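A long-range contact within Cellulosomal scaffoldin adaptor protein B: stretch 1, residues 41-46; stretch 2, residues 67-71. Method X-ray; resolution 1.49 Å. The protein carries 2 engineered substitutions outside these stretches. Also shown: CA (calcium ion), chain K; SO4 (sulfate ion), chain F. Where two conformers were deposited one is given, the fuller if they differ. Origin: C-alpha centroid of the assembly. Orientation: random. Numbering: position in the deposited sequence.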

# COMPACT_ATOMS: atom_id res chain seq x y z
N ALA B 41 10.38 7.30 -18.65
CA ALA B 41 9.22 7.92 -17.95
C ALA B 41 9.68 8.90 -16.87
O ALA B 41 8.91 9.77 -16.45
N ASP B 42 10.87 8.74 -16.31
CA ASP B 42 11.29 9.52 -15.17
C ASP B 42 11.87 10.88 -15.68
O ASP B 42 13.12 11.12 -15.56
N VAL B 43 10.99 11.73 -16.17
CA VAL B 43 11.47 12.92 -16.85
C VAL B 43 11.92 13.97 -15.87
O VAL B 43 12.59 14.95 -16.33
N ASP B 44 11.58 13.95 -14.58
CA ASP B 44 12.25 14.86 -13.63
C ASP B 44 13.59 14.30 -13.06
O ASP B 44 14.29 15.00 -12.34
N GLY B 45 13.94 13.11 -13.41
CA GLY B 45 15.20 12.49 -13.10
C GLY B 45 15.37 12.22 -11.62
O GLY B 45 16.49 12.06 -11.15
N ASN B 46 14.26 12.14 -10.87
CA ASN B 46 14.41 11.92 -9.41
C ASN B 46 14.52 10.51 -8.99
O ASN B 46 14.83 10.27 -7.77
N LEU B 67 12.05 21.07 -22.92
CA LEU B 67 12.97 20.05 -22.46
C LEU B 67 12.46 19.59 -21.12
O LEU B 67 11.71 20.35 -20.44
N PHE B 68 12.92 18.42 -20.71
CA PHE B 68 12.55 17.88 -19.38
C PHE B 68 13.57 18.28 -18.33
O PHE B 68 14.77 18.53 -18.64
N PRO B 69 13.20 18.35 -17.06
CA PRO B 69 14.19 18.68 -16.02
C PRO B 69 15.36 17.75 -15.99
O PRO B 69 16.52 18.25 -15.74
N VAL B 70 15.22 16.43 -16.30
CA VAL B 70 16.36 15.53 -16.35
C VAL B 70 17.40 15.94 -17.42
O VAL B 70 18.58 15.57 -17.26
N GLU B 71 16.97 16.67 -18.43
CA GLU B 71 17.88 17.12 -19.54
C GLU B 71 18.55 18.49 -19.21
O GLU B 71 19.51 18.87 -19.93

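A calcium-binding loop commonly turns its acidic side chains inward to the metal and leaves its backbone and apolar residues to dock against the rest of the fold; residues 41-46, packed against 67-71, illustrate the principle. Along the second stretch, Leu67 makes no contact with the loop, and packing begins at Phe68. Its CA-to-CB bond points toward the loop, and chi1 in the m well sets the ring beneath Val43, itself m. Val43 CG1 lies 3.8 Å from the centroid of the Phe68 ring, only 7° off the normal, a CH-pi contact over the face, while Val43 CB comes within 3.5 Å of Phe68 CD1. Both residues are buried.

Pro69 also points toward the loop. Its CD sits 3.3 Å from Val43 O, and its CB lies 4.0 Å from Asp44 CA, so the proline packs largely against backbone. Val70 supplies the one hydrogen bond across the contact, from Val70 N to Val43 O (3.0 Å, 161°). Its side chain, chi1 p, places CG2 3.7 Å from Gly45 CA. An ideal CB on Gly45 would fall 2.7 Å from Val70 CG2, a clash, and the positive phi there independently favours glycine. Glu71, with chi1 m and chi2 t, does not touch the loop; instead its OE1 accepts a 2.8 Å hydrogen bond from Phe68 N, tying the second stretch together.

The CA-to-CB bonds of Asp42 (t) and Asp44 (p) point away from this surface. Calcium is bound by Asp42 OD1 and Asp44 OD1, each at 2.3 Å, by Asn46 OD1 (chi1 p) at 2.4 Å, by a water whose O is 2.4 Å from the ion, and by atoms elsewhere in the structure. That water also donates a weak hydrogen bond to Asp44 OD2 (O to OD2, 2.9 Å), and Asn46 ND2 donates to sulfate O4 at 2.7 Å.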

# COMPACT_ATOMS: atom_id res chain seq x y z
CB ALA B 41 8.43 6.80 -17.26
CB ASP B 42 12.32 8.74 -14.27
CG ASP B 42 12.74 9.53 -13.10
OD1 ASP B 42 12.00 10.47 -12.61
OD2 ASP B 42 13.84 9.26 -12.56
CB VAL B 43 10.44 13.43 -17.86
CG1 VAL B 43 10.22 12.44 -18.97
CG2 VAL B 43 9.05 13.66 -17.23
CB ASP B 44 11.28 15.43 -12.59
CG ASP B 44 10.90 14.41 -11.45
OD1 ASP B 44 11.34 13.25 -11.59
OD2 ASP B 44 10.34 14.96 -10.47
CB ASN B 46 13.31 12.67 -8.63
CG ASN B 46 11.95 11.98 -8.70
OD1 ASN B 46 11.68 11.15 -9.52
ND2 ASN B 46 11.12 12.38 -7.81
CB LEU B 67 14.43 20.54 -22.39
CG LEU B 67 14.75 21.92 -21.86
CD1 LEU B 67 14.57 21.98 -20.38
CD2 LEU B 67 16.20 22.28 -22.12
CB PHE B 68 12.42 16.35 -19.46
CG PHE B 68 11.28 15.96 -20.33
CD1 PHE B 68 9.97 16.26 -19.90
CD2 PHE B 68 11.42 15.31 -21.56
CE1 PHE B 68 8.85 15.90 -20.70
CE2 PHE B 68 10.33 14.89 -22.33
CZ PHE B 68 9.01 15.22 -21.90
CB PRO B 69 13.36 18.54 -14.73
CG PRO B 69 11.99 18.83 -15.15
CD PRO B 69 11.82 18.18 -16.51
CB VAL B 70 15.92 14.08 -16.54
CG1 VAL B 70 15.34 13.77 -17.92
CG2 VAL B 70 17.04 13.06 -16.21
CB GLU B 71 17.06 17.27 -20.78
CG GLU B 71 16.39 15.98 -21.21
CD GLU B 71 15.56 16.18 -22.43
OE1 GLU B 71 14.50 16.87 -22.48
OE2 GLU B 71 16.05 15.66 -23.46
CA CA K . 10.21 11.22 -11.44
S SO4 F . 12.36 14.44 -4.50
O1 SO4 F . 12.05 15.93 -4.49
O2 SO4 F . 11.60 13.94 -3.32
O3 SO4 F . 13.87 14.40 -4.21
O4 SO4 F . 12.04 13.80 -5.77
O HOH W 1 8.87 12.55 -9.93